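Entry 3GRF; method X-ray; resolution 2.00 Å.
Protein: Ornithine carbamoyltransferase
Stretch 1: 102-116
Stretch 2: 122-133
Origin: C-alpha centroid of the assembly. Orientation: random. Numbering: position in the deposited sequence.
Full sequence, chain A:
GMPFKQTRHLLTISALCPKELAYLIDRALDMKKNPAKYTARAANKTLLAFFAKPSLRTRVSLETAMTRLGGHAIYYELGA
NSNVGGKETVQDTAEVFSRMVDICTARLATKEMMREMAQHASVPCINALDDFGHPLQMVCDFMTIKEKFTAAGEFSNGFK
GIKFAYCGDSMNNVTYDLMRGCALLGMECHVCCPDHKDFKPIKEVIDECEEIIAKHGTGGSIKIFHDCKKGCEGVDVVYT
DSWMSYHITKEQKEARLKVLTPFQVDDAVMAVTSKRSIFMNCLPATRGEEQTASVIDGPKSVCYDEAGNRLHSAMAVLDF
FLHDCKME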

ATOM      1  N   ASP A 102      -8.225 -13.525   2.317  1.00 31.35           N
ATOM      2  CA  ASP A 102      -9.571 -14.008   2.053  1.00 31.46           C
ATOM      3  C   ASP A 102      -9.845 -14.140   0.560  1.00 26.01           C
ATOM      4  O   ASP A 102     -10.735 -14.882   0.112  1.00 30.15           O
ATOM      5  CB  ASP A 102     -10.567 -13.064   2.702  1.00 25.31           C
ATOM      6  CG  ASP A 102     -10.357 -12.953   4.156  1.00 26.72           C
ATOM      7  OD1 ASP A 102      -9.735 -11.965   4.603  1.00 33.35           O
ATOM      8  OD2 ASP A 102     -10.739 -13.897   4.860  1.00 34.35           O
ATOM      9  N   ILE A 103      -9.091 -13.398  -0.236  1.00 29.39           N
ATOM     10  CA  ILE A 103      -9.350 -13.372  -1.673  1.00 26.14           C
ATOM     11  C   ILE A 103      -8.140 -12.831  -2.369  1.00 24.42           C
ATOM     12  O   ILE A 103      -7.332 -12.172  -1.730  1.00 23.08           O
ATOM     13  CB  ILE A 103     -10.610 -12.520  -2.050  1.00 23.21           C
ATOM     14  CG1 ILE A 103     -10.894 -12.580  -3.544  1.00 23.45           C
ATOM     15  CG2 ILE A 103     -10.535 -11.063  -1.582  1.00 25.14           C
ATOM     16  CD1 ILE A 103     -12.289 -12.237  -3.864  1.00 26.00           C
ATOM     17  N   CYS A 104      -8.007 -13.120  -3.668  1.00 24.25           N
ATOM     18  CA  CYS A 104      -6.794 -12.765  -4.428  1.00 27.05           C
ATOM     19  C   CYS A 104      -7.177 -12.359  -5.848  1.00 29.97           C
ATOM     20  O   CYS A 104      -7.992 -13.003  -6.481  1.00 30.07           O
ATOM     21  CB  CYS A 104      -5.823 -13.957  -4.465  1.00 28.24           C
ATOM     22  SG  CYS A 104      -4.393 -13.824  -5.619  1.00 28.31           S
ATOM     23  N   THR A 105      -6.581 -11.290  -6.355  1.00 30.16           N
ATOM     24  CA  THR A 105      -6.702 -10.970  -7.772  1.00 31.32           C
ATOM     25  C   THR A 105      -5.258 -10.932  -8.242  1.00 30.85           C
ATOM     26  O   THR A 105      -4.366 -10.667  -7.441  1.00 26.90           O
ATOM     27  CB  THR A 105      -7.285  -9.547  -8.005  1.00 31.03           C
ATOM     28  OG1 THR A 105      -6.478  -8.632  -7.288  1.00 28.32           O
ATOM     29  CG2 THR A 105      -8.740  -9.401  -7.529  1.00 25.20           C
ATOM     30  N   ALA A 106      -5.017 -11.205  -9.519  1.00 29.42           N
ATOM     31  CA  ALA A 106      -3.653 -11.178 -10.043  1.00 34.00           C
ATOM     32  C   ALA A 106      -3.716 -10.769 -11.486  1.00 37.00           C
ATOM     33  O   ALA A 106      -4.618 -11.170 -12.224  1.00 38.80           O
ATOM     34  CB  ALA A 106      -2.983 -12.541  -9.917  1.00 27.99           C
ATOM     35  N   ARG A 107      -2.769  -9.938 -11.872  1.00 31.11           N
ATOM     36  CA  ARG A 107      -2.628  -9.438 -13.221  1.00 31.25           C
ATOM     37  C   ARG A 107      -1.321  -9.994 -13.709  1.00 38.90           C
ATOM     38  O   ARG A 107      -0.281  -9.376 -13.471  1.00 31.12           O
ATOM     39  CB  ARG A 107      -2.655  -7.910 -13.241  1.00 36.19           C
ATOM     40  CG  ARG A 107      -3.118  -7.291 -14.561  1.00 54.52           C
ATOM     41  CD  ARG A 107      -2.000  -7.338 -15.600  1.00 60.05           C
ATOM     42  NE  ARG A 107      -2.198  -6.403 -16.721  1.00 66.25           N
ATOM     43  CZ  ARG A 107      -2.704  -5.168 -16.611  1.00 68.60           C
ATOM     44  NH1 ARG A 107      -3.077  -4.695 -15.427  1.00 69.00           N
ATOM     45  NH2 ARG A 107      -2.845  -4.421 -17.701  1.00 56.86           N
ATOM     46  N   LEU A 108      -1.335 -11.143 -14.383  1.00 41.68           N
ATOM     47  CA  LEU A 108      -0.096 -11.812 -14.783  1.00 47.12           C
ATOM     48  C   LEU A 108      -0.057 -11.952 -16.307  1.00 51.31           C
ATOM     49  O   LEU A 108      -1.106 -11.971 -16.968  1.00 47.16           O
ATOM     50  CB  LEU A 108       0.043 -13.171 -14.055  1.00 45.62           C
ATOM     51  CG  LEU A 108      -0.162 -13.169 -12.523  1.00 40.13           C
ATOM     52  CD1 LEU A 108      -0.531 -14.536 -11.940  1.00 39.50           C
ATOM     53  CD2 LEU A 108       1.025 -12.558 -11.772  1.00 37.44           C
ATOM     54  N   ALA A 109       1.153 -12.019 -16.863  1.00 56.77           N
ATOM     55  CA  ALA A 109       1.346 -12.093 -18.317  1.00 55.71           C
ATOM     56  C   ALA A 109       0.401 -13.109 -18.998  1.00 62.61           C
ATOM     57  O   ALA A 109      -0.505 -12.702 -19.748  1.00 58.49           O
ATOM     58  CB  ALA A 109       2.802 -12.376 -18.654  1.00 56.34           C
ATOM     59  N   THR A 110       0.587 -14.404 -18.703  1.00 60.18           N
ATOM     60  CA  THR A 110      -0.113 -15.482 -19.415  1.00 61.07           C
ATOM     61  C   THR A 110      -1.200 -16.149 -18.586  1.00 57.86           C
ATOM     62  O   THR A 110      -1.146 -16.144 -17.355  1.00 53.12           O
ATOM     63  CB  THR A 110       0.845 -16.588 -19.859  1.00 68.27           C
ATOM     64  OG1 THR A 110       1.478 -17.158 -18.702  1.00 69.55           O
ATOM     65  CG2 THR A 110       1.887 -16.046 -20.866  1.00 66.43           C
ATOM     66  N   LYS A 111      -2.170 -16.745 -19.280  1.00 51.45           N
ATOM     67  CA  LYS A 111      -3.223 -17.535 -18.627  1.00 54.37           C
ATOM     68  C   LYS A 111      -2.668 -18.700 -17.820  1.00 53.25           C
ATOM     69  O   LYS A 111      -3.354 -19.210 -16.924  1.00 49.30           O
ATOM     70  CB  LYS A 111      -4.306 -17.992 -19.618  1.00 55.24           C
ATOM     71  CG  LYS A 111      -3.821 -18.677 -20.860  1.00 57.10           C
ATOM     72  CD  LYS A 111      -5.002 -19.059 -21.729  1.00 68.43           C
ATOM     73  CE  LYS A 111      -4.573 -19.259 -23.167  1.00 69.87           C
ATOM     74  NZ  LYS A 111      -3.333 -20.106 -23.260  1.00 73.71           N
ATOM     75  N   GLU A 112      -1.414 -19.063 -18.135  1.00 53.16           N
ATOM     76  CA  GLU A 112      -0.658 -20.217 -17.572  1.00 53.28           C
ATOM     77  C   GLU A 112      -0.303 -20.043 -16.096  1.00 46.30           C
ATOM     78  O   GLU A 112      -0.702 -20.855 -15.235  1.00 40.38           O
ATOM     79  CB  GLU A 112       0.649 -20.451 -18.369  1.00 55.85           C
ATOM     80  CG  GLU A 112       0.506 -20.483 -19.917  1.00 62.76           C
ATOM     81  CD  GLU A 112      -0.749 -21.223 -20.405  1.00 62.61           C
ATOM     82  OE1 GLU A 112      -1.235 -20.900 -21.512  1.00 58.28           O
ATOM     83  OE2 GLU A 112      -1.249 -22.116 -19.676  1.00 60.29           O
ATOM     84  N   MET A 113       0.425 -18.962 -15.827  1.00 43.35           N
ATOM     85  CA  MET A 113       0.737 -18.478 -14.479  1.00 46.01           C
ATOM     86  C   MET A 113      -0.507 -18.228 -13.630  1.00 44.64           C
ATOM     87  O   MET A 113      -0.521 -18.515 -12.434  1.00 52.10           O
ATOM     88  CB  MET A 113       1.535 -17.194 -14.598  1.00 49.12           C
ATOM     89  CG  MET A 113       2.361 -17.131 -15.880  1.00 59.50           C
ATOM     90  SD  MET A 113       3.061 -15.517 -16.254  1.00 64.01           S
ATOM     91  CE  MET A 113       4.208 -15.286 -14.892  1.00 58.06           C
ATOM     92  N   MET A 114      -1.545 -17.704 -14.266  1.00 43.66           N
ATOM     93  CA  MET A 114      -2.820 -17.446 -13.609  1.00 40.04           C
ATOM     94  C   MET A 114      -3.523 -18.727 -13.199  1.00 38.32           C
ATOM     95  O   MET A 114      -4.068 -18.822 -12.079  1.00 36.24           O
ATOM     96  CB  MET A 114      -3.718 -16.601 -14.529  1.00 40.47           C
ATOM     97  CG  MET A 114      -5.011 -16.146 -13.881  1.00 35.27           C
ATOM     98  SD  MET A 114      -4.675 -14.923 -12.615  1.00 38.69           S
ATOM     99  CE  MET A 114      -5.569 -15.584 -11.216  1.00 33.27           C
ATOM    100  N   ARG A 115      -3.538 -19.691 -14.118  1.00 38.92           N
ATOM    101  CA  ARG A 115      -4.097 -21.029 -13.898  1.00 37.33           C
ATOM    102  C   ARG A 115      -3.326 -21.854 -12.894  1.00 36.21           C
ATOM    103  O   ARG A 115      -3.928 -22.591 -12.118  1.00 37.14           O
ATOM    104  CB  ARG A 115      -4.107 -21.830 -15.195  1.00 43.76           C
ATOM    105  CG  ARG A 115      -5.409 -21.745 -15.960  1.00 57.63           C
ATOM    106  CD  ARG A 115      -5.102 -21.825 -17.444  1.00 70.25           C
ATOM    107  NE  ARG A 115      -6.253 -21.523 -18.295  1.00 68.15           N
ATOM    108  CZ  ARG A 115      -6.256 -21.651 -19.621  1.00 74.59           C
ATOM    109  NH1 ARG A 115      -5.168 -22.076 -20.254  1.00 68.81           N
ATOM    110  NH2 ARG A 115      -7.351 -21.351 -20.318  1.00 71.92           N
ATOM    111  N   GLU A 116      -1.995 -21.761 -12.962  1.00 33.07           N
ATOM    112  CA  GLU A 116      -1.080 -22.392 -12.020  1.00 34.64           C
ATOM    113  C   GLU A 116      -1.369 -21.899 -10.595  1.00 42.15           C
ATOM    114  O   GLU A 116      -1.630 -22.702  -9.679  1.00 36.53           O
ATOM    115  CB  GLU A 116       0.360 -22.126 -12.533  1.00 52.48           C
ATOM    116  CG  GLU A 116       1.604 -22.375 -11.637  1.00 57.55           C
ATOM    117  CD  GLU A 116       1.707 -23.760 -11.030  1.00 58.93           C
ATOM    118  OE1 GLU A 116       2.843 -24.257 -10.901  1.00 65.41           O
ATOM    119  OE2 GLU A 116       0.673 -24.336 -10.636  1.00 71.22           O
TER
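Stretch 2, residues 122-133: SVPCINALDDFG

Stretch 2 is held to stretch 1 chiefly by a ladder of four backbone hydrogen bonds. The shortest and straightest runs from Ala128 N to Ala106 O, 2.8 Å with an N-H...O angle of 168°. Cys104 N donates to Pro124 O at 3.0 Å (143°), Ile126 N to Cys104 O at 3.0 Å (136°), and Ala106 N to Ile126 O at 3.1 Å (148°). Donors alternate between the chains, and Cys104 and Ala106 each bond to two residues that flank their partner, the signature of a parallel pairing. The axes agree: strand 103-107 and the strand at 125-127 approach to 4.6 Å, with N-to-C directions 25° apart and a signed crossing angle of -25°. Both backbones are extended, for example phi/psi -144/137 at Cys104 and -125/128 at Ile126. Two CA-H...O contacts supplement the ladder, Cys125 CA to Cys104 O and Thr105 CA to Ile126 O, each 3.3 Å.

The fifth hydrogen bond lies beyond the strands, where helix 111-116 begins after Thr110 at the N-cap position. Lys111 N donates to Asp131 OD2 at 2.9 Å (142°), so an aspartate of stretch 2 meets a backbone NH of the helix's first turn. Asp130 OD2 lies nearby, 3.0 Å from Lys111 CA, while its OD1 accepts from Phe132 N at 3.0 Å and Gly133 N at 2.9 Å, bracing the turn that presents these residues. Between strand and helix, water 1 bridges the stretches: it accepts from Leu108 N at 2.6 Å and lies 2.8 Å from Leu129 O.

Packing follows the register. Thr105 and Ile126 share one face of the sheet, with Thr105 CG2 3.9 Å from Ile126 CB; Ile103 CD1 also reaches Ile126 CD1 at 3.6 Å. The other face carries Cys104, Ala106, Cys125 and Asn127. There Cys104 CB lies 4.2 Å from Cys125 SG, and Met114 points from the helix toward stretch 2, bringing its CE to 4.0 Å from Cys125 CB and its SD to 3.9 Å from Asn127 CA. The helix runs nearly antiparallel to strand 125-127, at 169°, with the axes 9.6 Å apart at closest approach.

Elsewhere along the contact, Val123 CB sits 3.6 Å from Asp102 O, and Leu129 CD2 covers one face of the Arg107 guanidinium, 3.2 Å from NH2. Phe132 CB packs 3.4 Å from Lys111 CD, and its CE2 lies 3.6 Å from Arg115 NH2. In all, the contact buries 979 Å², both sides summed.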

ATOM      1  N   SER A 122      -6.501 -21.896  -2.406  1.00 36.30           N
ATOM      2  CA  SER A 122      -7.673 -22.351  -1.680  1.00 26.28           C
ATOM      3  C   SER A 122      -8.564 -21.166  -1.208  1.00 33.86           C
ATOM      4  O   SER A 122      -9.480 -21.361  -0.417  1.00 29.56           O
ATOM      5  CB  SER A 122      -7.212 -23.167  -0.477  1.00 31.73           C
ATOM      6  OG  SER A 122      -8.327 -23.727   0.209  1.00 52.17           O
ATOM      7  N   VAL A 123      -8.293 -19.953  -1.691  1.00 27.76           N
ATOM      8  CA  VAL A 123      -9.209 -18.800  -1.587  1.00 29.44           C
ATOM      9  C   VAL A 123      -9.580 -18.448  -3.029  1.00 31.66           C
ATOM     10  O   VAL A 123      -8.868 -18.815  -3.941  1.00 27.69           O
ATOM     11  CB  VAL A 123      -8.543 -17.572  -0.853  1.00 25.61           C
ATOM     12  CG1 VAL A 123      -8.246 -17.891   0.607  1.00 18.82           C
ATOM     13  CG2 VAL A 123      -7.256 -17.144  -1.545  1.00 28.73           C
ATOM     14  N   PRO A 124     -10.716 -17.772  -3.258  1.00 33.37           N
ATOM     15  CA  PRO A 124     -10.981 -17.371  -4.662  1.00 32.43           C
ATOM     16  C   PRO A 124      -9.879 -16.549  -5.391  1.00 26.42           C
ATOM     17  O   PRO A 124      -9.404 -15.547  -4.875  1.00 32.55           O
ATOM     18  CB  PRO A 124     -12.272 -16.549  -4.563  1.00 33.39           C
ATOM     19  CG  PRO A 124     -12.887 -16.891  -3.267  1.00 33.31           C
ATOM     20  CD  PRO A 124     -11.809 -17.415  -2.336  1.00 32.31           C
ATOM     21  N   CYS A 125      -9.499 -16.946  -6.598  1.00 29.91           N
ATOM     22  CA  CYS A 125      -8.588 -16.112  -7.418  1.00 28.64           C
ATOM     23  C   CYS A 125      -9.289 -15.573  -8.705  1.00 28.96           C
ATOM     24  O   CYS A 125     -10.089 -16.249  -9.374  1.00 31.64           O
ATOM     25  CB  CYS A 125      -7.266 -16.816  -7.783  1.00 37.26           C
ATOM     26  SG  CYS A 125      -6.348 -17.569  -6.441  1.00 32.31           S
ATOM     27  N   ILE A 126      -9.002 -14.320  -8.995  1.00 25.08           N
ATOM     28  CA  ILE A 126      -9.708 -13.559 -10.003  1.00 21.13           C
ATOM     29  C   ILE A 126      -8.623 -13.061 -10.933  1.00 23.97           C
ATOM     30  O   ILE A 126      -7.635 -12.551 -10.472  1.00 24.06           O
ATOM     31  CB  ILE A 126     -10.481 -12.387  -9.394  1.00 29.53           C
ATOM     32  CG1 ILE A 126     -11.635 -12.922  -8.536  1.00 31.32           C
ATOM     33  CG2 ILE A 126     -11.032 -11.480 -10.508  1.00 30.95           C
ATOM     34  CD1 ILE A 126     -12.066 -11.968  -7.432  1.00 38.90           C
ATOM     35  N   ASN A 127      -8.795 -13.299 -12.228  1.00 27.59           N
ATOM     36  CA  ASN A 127      -7.890 -12.816 -13.246  1.00 30.58           C
ATOM     37  C   ASN A 127      -8.195 -11.319 -13.466  1.00 24.25           C
ATOM     38  O   ASN A 127      -9.291 -10.950 -13.891  1.00 31.49           O
ATOM     39  CB  ASN A 127      -8.104 -13.666 -14.511  1.00 25.12           C
ATOM     40  CG  ASN A 127      -7.507 -13.053 -15.749  1.00 28.32           C
ATOM     41  OD1 ASN A 127      -6.521 -12.346 -15.686  1.00 32.93           O
ATOM     42  ND2 ASN A 127      -8.080 -13.368 -16.893  1.00 29.39           N
ATOM     43  N   ALA A 128      -7.215 -10.471 -13.154  1.00 28.73           N
ATOM     44  CA  ALA A 128      -7.357  -9.012 -13.262  1.00 28.04           C
ATOM     45  C   ALA A 128      -6.817  -8.539 -14.613  1.00 30.84           C
ATOM     46  O   ALA A 128      -6.679  -7.349 -14.861  1.00 34.29           O
ATOM     47  CB  ALA A 128      -6.613  -8.324 -12.095  1.00 26.60           C
ATOM     48  N   LEU A 129      -6.450  -9.504 -15.459  1.00 33.20           N
ATOM     49  CA  LEU A 129      -6.245  -9.322 -16.895  1.00 34.54           C
ATOM     50  C   LEU A 129      -5.121 -10.268 -17.281  1.00 38.55           C
ATOM     51  O   LEU A 129      -4.076 -10.279 -16.641  1.00 36.31           O
ATOM     52  CB  LEU A 129      -5.880  -7.879 -17.291  1.00 32.20           C
ATOM     53  CG  LEU A 129      -5.489  -7.595 -18.767  1.00 31.47           C
ATOM     54  CD1 LEU A 129      -6.527  -8.085 -19.772  1.00 32.36           C
ATOM     55  CD2 LEU A 129      -5.255  -6.113 -18.985  1.00 34.47           C
ATOM     56  N   ASP A 130      -5.344 -11.086 -18.309  1.00 38.48           N
ATOM     57  CA  ASP A 130      -4.270 -11.892 -18.894  1.00 40.91           C
ATOM     58  C   ASP A 130      -4.554 -12.005 -20.369  1.00 43.24           C
ATOM     59  O   ASP A 130      -5.453 -11.325 -20.851  1.00 46.85           O
ATOM     60  CB  ASP A 130      -4.130 -13.261 -18.192  1.00 35.82           C
ATOM     61  CG  ASP A 130      -5.328 -14.204 -18.411  1.00 41.42           C
ATOM     62  OD1 ASP A 130      -6.370 -13.830 -19.000  1.00 30.24           O
ATOM     63  OD2 ASP A 130      -5.200 -15.360 -17.974  1.00 38.41           O
ATOM     64  N   ASP A 131      -3.831 -12.872 -21.079  1.00 46.92           N
ATOM     65  CA  ASP A 131      -4.006 -13.026 -22.534  1.00 39.04           C
ATOM     66  C   ASP A 131      -5.247 -13.806 -22.971  1.00 34.65           C
ATOM     67  O   ASP A 131      -5.413 -14.083 -24.157  1.00 34.81           O
ATOM     68  CB  ASP A 131      -2.741 -13.575 -23.202  1.00 48.90           C
ATOM     69  CG  ASP A 131      -2.320 -14.940 -22.678  1.00 53.53           C
ATOM     70  OD1 ASP A 131      -1.277 -15.413 -23.188  1.00 40.97           O
ATOM     71  OD2 ASP A 131      -3.002 -15.521 -21.787  1.00 38.01           O
ATOM     72  N   PHE A 132      -6.125 -14.136 -22.023  1.00 31.86           N
ATOM     73  CA  PHE A 132      -7.307 -14.969 -22.324  1.00 35.95           C
ATOM     74  C   PHE A 132      -8.650 -14.369 -21.843  1.00 28.09           C
ATOM     75  O   PHE A 132      -9.700 -14.680 -22.412  1.00 30.61           O
ATOM     76  CB  PHE A 132      -7.109 -16.383 -21.765  1.00 38.16           C
ATOM     77  CG  PHE A 132      -7.967 -17.440 -22.416  1.00 37.48           C
ATOM     78  CD1 PHE A 132      -7.950 -17.624 -23.788  1.00 45.34           C
ATOM     79  CD2 PHE A 132      -8.761 -18.294 -21.632  1.00 54.35           C
ATOM     80  CE1 PHE A 132      -8.738 -18.607 -24.387  1.00 51.30           C
ATOM     81  CE2 PHE A 132      -9.547 -19.290 -22.212  1.00 41.41           C
ATOM     82  CZ  PHE A 132      -9.520 -19.447 -23.602  1.00 45.45           C
ATOM     83  N   GLY A 133      -8.617 -13.514 -20.820  1.00 32.27           N
ATOM     84  CA  GLY A 133      -9.820 -12.782 -20.378  1.00 31.97           C
ATOM     85  C   GLY A 133      -9.627 -11.500 -19.575  1.00 32.25           C
ATOM     86  O   GLY A 133      -8.509 -11.067 -19.355  1.00 33.24           O
TER
HETATM   87  O   HOH W   1      -3.416 -12.498 -15.144  1.00 45.34           O